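Local coordinates for Box C/D snoRNA protein 1 (Saccharomyces cerevisiae, PDB 6THL) that is required for the accumulation of box C/D snoRNAs and so for ribosome biogenesis, represented here by its BCD1 domain, at residues F41-W47 / V65-E71; S138-E143 / G178-L182. All coordinates share one frame; numbering follows the deposited sequence.

Interaction 1: F41-W47 / V65-E71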
# COMPACT_ATOMS: atom_id res chain seq x y z
N PHE B 41 15.43 8.27 -25.41
CA PHE B 41 15.19 7.77 -24.08
C PHE B 41 14.09 8.53 -23.33
O PHE B 41 13.97 9.74 -23.44
CB PHE B 41 16.47 7.76 -23.26
CG PHE B 41 16.43 6.76 -22.15
CD1 PHE B 41 16.75 5.44 -22.40
CD2 PHE B 41 15.98 7.12 -20.89
CE1 PHE B 41 16.68 4.50 -21.39
CE2 PHE B 41 15.90 6.19 -19.87
CZ PHE B 41 16.26 4.88 -20.12
N VAL B 42 13.30 7.78 -22.56
CA VAL B 42 12.24 8.35 -21.77
C VAL B 42 12.35 7.90 -20.33
O VAL B 42 12.98 6.91 -19.99
CB VAL B 42 10.82 8.08 -22.33
CG1 VAL B 42 10.76 8.49 -23.78
CG2 VAL B 42 10.42 6.62 -22.18
N TRP B 43 11.69 8.65 -19.49
CA TRP B 43 12.09 8.72 -18.12
C TRP B 43 10.85 8.78 -17.23
O TRP B 43 10.01 9.68 -17.36
CB TRP B 43 12.92 9.99 -17.94
CG TRP B 43 14.35 9.84 -18.29
CD1 TRP B 43 15.00 10.41 -19.34
CD2 TRP B 43 15.30 9.04 -17.60
NE1 TRP B 43 16.32 10.02 -19.34
CE2 TRP B 43 16.53 9.18 -18.28
CE3 TRP B 43 15.24 8.22 -16.47
CZ2 TRP B 43 17.69 8.54 -17.86
CZ3 TRP B 43 16.39 7.56 -16.06
CH2 TRP B 43 17.60 7.73 -16.75
N SER B 44 10.73 7.81 -16.34
CA SER B 44 9.82 7.96 -15.25
C SER B 44 10.51 8.93 -14.27
O SER B 44 11.71 8.79 -13.98
CB SER B 44 9.54 6.58 -14.64
OG SER B 44 9.58 5.58 -15.66
N VAL B 45 9.80 9.94 -13.79
CA VAL B 45 10.32 10.67 -12.65
C VAL B 45 9.32 10.55 -11.49
O VAL B 45 8.11 10.42 -11.69
CB VAL B 45 10.69 12.16 -12.98
CG1 VAL B 45 11.46 12.28 -14.28
CG2 VAL B 45 9.47 13.05 -13.01
N GLU B 46 9.84 10.60 -10.26
CA GLU B 46 9.00 10.69 -9.06
C GLU B 46 8.84 12.15 -8.56
O GLU B 46 9.75 12.76 -8.00
CB GLU B 46 9.55 9.78 -7.95
CG GLU B 46 8.74 9.90 -6.68
CD GLU B 46 9.33 9.13 -5.54
OE1 GLU B 46 8.57 8.91 -4.58
OE2 GLU B 46 10.52 8.75 -5.61
N TRP B 47 7.67 12.71 -8.79
CA TRP B 47 7.40 14.06 -8.34
C TRP B 47 7.03 13.99 -6.88
O TRP B 47 6.21 13.18 -6.49
CB TRP B 47 6.25 14.68 -9.15
CG TRP B 47 6.61 14.90 -10.55
CD1 TRP B 47 6.28 14.12 -11.60
CD2 TRP B 47 7.39 15.97 -11.07
NE1 TRP B 47 6.81 14.64 -12.76
CE2 TRP B 47 7.50 15.78 -12.45
CE3 TRP B 47 8.01 17.08 -10.49
CZ2 TRP B 47 8.19 16.66 -13.27
CZ3 TRP B 47 8.72 17.96 -11.31
CH2 TRP B 47 8.80 17.74 -12.68
N VAL B 65 4.18 9.73 -9.69
CA VAL B 65 5.16 9.19 -10.61
C VAL B 65 4.66 9.28 -12.04
O VAL B 65 3.63 8.70 -12.35
CB VAL B 65 5.43 7.73 -10.26
CG1 VAL B 65 6.45 7.11 -11.20
CG2 VAL B 65 5.92 7.67 -8.84
N SER B 66 5.37 10.03 -12.88
CA SER B 66 5.01 10.19 -14.28
C SER B 66 5.89 9.29 -15.06
O SER B 66 6.97 8.97 -14.61
CB SER B 66 5.21 11.62 -14.75
OG SER B 66 4.24 12.47 -14.15
N HIS B 67 5.43 8.87 -16.21
CA HIS B 67 6.17 7.93 -17.03
C HIS B 67 6.40 8.52 -18.41
O HIS B 67 5.73 9.46 -18.81
CB HIS B 67 5.35 6.66 -17.19
CG HIS B 67 5.21 5.83 -15.95
ND1 HIS B 67 6.28 5.19 -15.37
CD2 HIS B 67 4.12 5.47 -15.24
CE1 HIS B 67 5.87 4.50 -14.32
NE2 HIS B 67 4.56 4.65 -14.23
N ARG B 68 7.32 7.93 -19.17
CA ARG B 68 7.52 8.30 -20.58
C ARG B 68 7.67 9.80 -20.77
O ARG B 68 7.04 10.40 -21.62
CB ARG B 68 6.39 7.74 -21.46
CG ARG B 68 6.77 6.44 -22.16
CD ARG B 68 5.58 5.77 -22.82
NE ARG B 68 5.90 4.43 -23.35
CZ ARG B 68 5.05 3.40 -23.44
NH1 ARG B 68 3.78 3.51 -23.01
NH2 ARG B 68 5.45 2.22 -23.94
N ILE B 69 8.50 10.41 -19.94
CA ILE B 69 8.88 11.79 -20.13
C ILE B 69 10.06 11.79 -21.06
O ILE B 69 11.00 11.04 -20.84
CB ILE B 69 9.31 12.42 -18.83
CG1 ILE B 69 8.11 12.55 -17.91
CG2 ILE B 69 9.93 13.78 -19.10
CD1 ILE B 69 8.50 12.68 -16.44
N LYS B 70 10.04 12.66 -22.06
CA LYS B 70 11.06 12.62 -23.12
C LYS B 70 12.37 13.23 -22.64
O LYS B 70 12.37 14.32 -22.08
CB LYS B 70 10.54 13.33 -24.38
CG LYS B 70 9.11 12.91 -24.75
CD LYS B 70 8.85 12.92 -26.25
CE LYS B 70 8.97 14.31 -26.88
NZ LYS B 70 7.94 15.28 -26.42
N GLU B 71 13.47 12.50 -22.81
CA GLU B 71 14.76 12.97 -22.30
C GLU B 71 15.06 14.36 -22.79
O GLU B 71 15.66 15.17 -22.07
CB GLU B 71 15.92 12.05 -22.68
CG GLU B 71 16.24 11.93 -24.17
CD GLU B 71 17.35 10.91 -24.41
OE1 GLU B 71 18.26 10.79 -23.55
OE2 GLU B 71 17.33 10.20 -25.44
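Ile69 lays its CD1 against both methyls of Val45, 3.6 Å from Val45 CG2, the two side chains crossing at about a right angle. With CG1 anti to the carbonyl carbon (chi1 -68°), the branch passes alongside Trp43 O and reaches the valine. Val45 CG2 also rests on one face of the Trp47 indole, whose edge is met by Ser66 OG, 3.6 Å from Trp47 NE1; that hydroxyl is hydrogen-bonded to Met79 O. At the other end Glu71 CB lies 3.8 Å from Trp43 CD1, at the indole edge, while Phe41 CE2 stands over the ring's face.

Strands 41-47 and 65-70 are antiparallel. Val45 and Ser66 form one hydrogen-bonded pair (Ser66 N to Val45 O, 3.0 Å) and Trp43 and Ile69 another, with a beta bulge between them where Arg68 adopts left-handed backbone angles. Beside the bulge, Ser44 OG makes a weak bond of 3.3 Å to His67 ND1 and a second hydrogen bond to Arg31 N; His67 NE2 binds the backbone of the other protein chain.

Glu71 grips Phe41 twice: its N donates to Phe41 O at 2.9 Å, and its OE2 accepts from Phe41 N at 2.7 Å, from above the carboxylate plane. With OE1 paired to Arg13, this buried carboxylate has partners for both oxygens, consistent with its being ionised.

Interaction 2: S138-E143 / G178-L182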
# COMPACT_ATOMS: atom_id res chain seq x y z
N SER B 138 19.39 8.71 -0.20
CA SER B 138 20.03 9.93 0.26
C SER B 138 19.05 11.03 0.72
O SER B 138 17.88 11.06 0.32
CB SER B 138 20.95 10.49 -0.83
OG SER B 138 21.43 11.80 -0.51
N LYS B 139 19.52 11.91 1.58
CA LYS B 139 18.72 13.04 2.02
C LYS B 139 19.50 14.33 1.79
O LYS B 139 19.17 15.38 2.34
CB LYS B 139 18.34 12.84 3.48
CG LYS B 139 17.64 11.51 3.68
CD LYS B 139 16.82 11.43 4.94
CE LYS B 139 16.53 9.97 5.24
NZ LYS B 139 15.63 9.79 6.42
N LYS B 140 20.51 14.24 0.92
CA LYS B 140 21.30 15.36 0.51
C LYS B 140 20.71 15.77 -0.81
O LYS B 140 20.71 14.98 -1.75
CB LYS B 140 22.77 14.96 0.26
CG LYS B 140 23.55 14.41 1.46
CD LYS B 140 23.54 15.35 2.64
CE LYS B 140 24.27 14.71 3.78
NZ LYS B 140 23.66 15.12 5.07
N LEU B 141 20.24 17.00 -0.89
CA LEU B 141 19.62 17.49 -2.12
C LEU B 141 20.49 18.55 -2.77
O LEU B 141 21.26 19.25 -2.09
CB LEU B 141 18.21 18.02 -1.83
CG LEU B 141 17.38 17.02 -1.00
CD1 LEU B 141 16.05 17.65 -0.63
CD2 LEU B 141 17.17 15.69 -1.73
N VAL B 142 20.40 18.62 -4.10
CA VAL B 142 20.89 19.75 -4.92
C VAL B 142 19.72 20.33 -5.70
O VAL B 142 19.04 19.65 -6.47
CB VAL B 142 22.03 19.37 -5.90
CG1 VAL B 142 23.37 19.28 -5.18
CG2 VAL B 142 21.74 18.07 -6.65
N GLU B 143 19.44 21.60 -5.44
CA GLU B 143 18.64 22.45 -6.31
C GLU B 143 19.09 22.35 -7.76
O GLU B 143 20.28 22.28 -8.01
CB GLU B 143 18.81 23.88 -5.84
CG GLU B 143 18.30 24.94 -6.79
CD GLU B 143 17.85 26.14 -6.02
OE1 GLU B 143 18.35 26.32 -4.88
OE2 GLU B 143 16.99 26.87 -6.54
N GLY B 178 14.94 15.95 7.82
CA GLY B 178 16.00 14.98 7.50
C GLY B 178 16.70 15.35 6.21
O GLY B 178 17.90 15.13 6.08
N TYR B 179 15.95 15.91 5.25
CA TYR B 179 16.51 16.38 3.97
C TYR B 179 17.26 17.70 4.16
O TYR B 179 16.75 18.62 4.80
CB TYR B 179 15.41 16.51 2.89
CG TYR B 179 14.96 15.14 2.46
CD1 TYR B 179 14.11 14.42 3.29
CD2 TYR B 179 15.44 14.53 1.30
CE1 TYR B 179 13.73 13.15 2.97
CE2 TYR B 179 15.07 13.24 0.98
CZ TYR B 179 14.21 12.57 1.84
OH TYR B 179 13.75 11.31 1.64
N GLU B 180 18.46 17.76 3.61
CA GLU B 180 19.32 18.93 3.71
C GLU B 180 19.85 19.29 2.32
O GLU B 180 20.37 18.42 1.62
CB GLU B 180 20.47 18.59 4.64
CG GLU B 180 21.49 19.70 4.82
CD GLU B 180 22.89 19.23 4.50
OE1 GLU B 180 23.30 18.17 5.04
OE2 GLU B 180 23.57 19.91 3.70
N VAL B 181 19.71 20.55 1.92
CA VAL B 181 20.19 21.03 0.62
C VAL B 181 21.58 21.59 0.69
O VAL B 181 21.89 22.34 1.60
CB VAL B 181 19.35 22.20 0.10
CG1 VAL B 181 19.89 22.59 -1.28
CG2 VAL B 181 17.85 21.87 0.11
N LEU B 182 22.39 21.28 -0.32
CA LEU B 182 23.78 21.70 -0.43
C LEU B 182 23.92 22.83 -1.45
O LEU B 182 23.56 22.64 -2.61
CB LEU B 182 24.64 20.52 -0.93
CG LEU B 182 25.14 19.46 0.09
CD1 LEU B 182 25.42 18.09 -0.54
CD2 LEU B 182 26.39 19.96 0.81
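Ser138 opens the contact with its carbonyl O, 3.6 Å from Tyr179 CE2, while its OG accepts from Lys140 N in an ST turn and is also hydrogen-bonded to Thr127 O. Lys139 then crosses the Tyr179 ring at about a right angle: its CB sits over one face in a CH-pi contact, 4.1 Å from the centroid, and the extended chain carries CG and CD on across the ring. Lys139 O receives Glu180 N at 2.8 Å in a nearly straight bond (170° at the hydrogen), the first link of the parallel pairing. Lys140, bent at chi2 (-55°) and again at chi4, brings NZ to 3.1 Å from Glu180 OE1 in a salt bridge on the exposed side; its CB approaches Leu182 CD1. Leu141 points to the other side of the sheet, where CD2 meets the edge of the Tyr179 ring at CD2, 3.7 Å away, and CB approaches Val181 CG2. Its backbone binds two residues, N donating to Glu180 O and O accepting from Leu182 N, both at 2.9 Å. An alanine at Tyr179 would remove the ring and is likely to leave Leu141 without its aromatic neighbour and the Lys139 chain free to swing.

The short strand 180-181 thus extends the sheet beside strand 140-143, which pairs on its other side with antiparallel strand 122-126. Val181 reaches Tyr124 of that strand and Leu175 of the preceding loop, Leu141 also packs on Leu175, and the Tyr179 ring meets Phe167 of strand 165-169.

From the N terminus, strand 40-49 turns back through a partly unmodelled connection to strand 62-70, so interaction 1 closes a loop of 17 residues. The chain then passes through helices 81-90 and 109-117 and strand 122-126 before interaction 2 opens; that contact spans 34 residues, including helix 151-155 and strands 159-161 and 165-169. The two closures follow in series, neither nested nor crossed. The centres of interaction 1 and interaction 2 are about 21 Å apart, on opposite sides of the chain's centre, and the two do not touch. One mixed sheet joins them: strand 40-49 pairs with 165-169, which pairs with 122-126 and through it with 140-143, linking the buried strands 40-49 and 62-70 to the C-terminal strand 180-181.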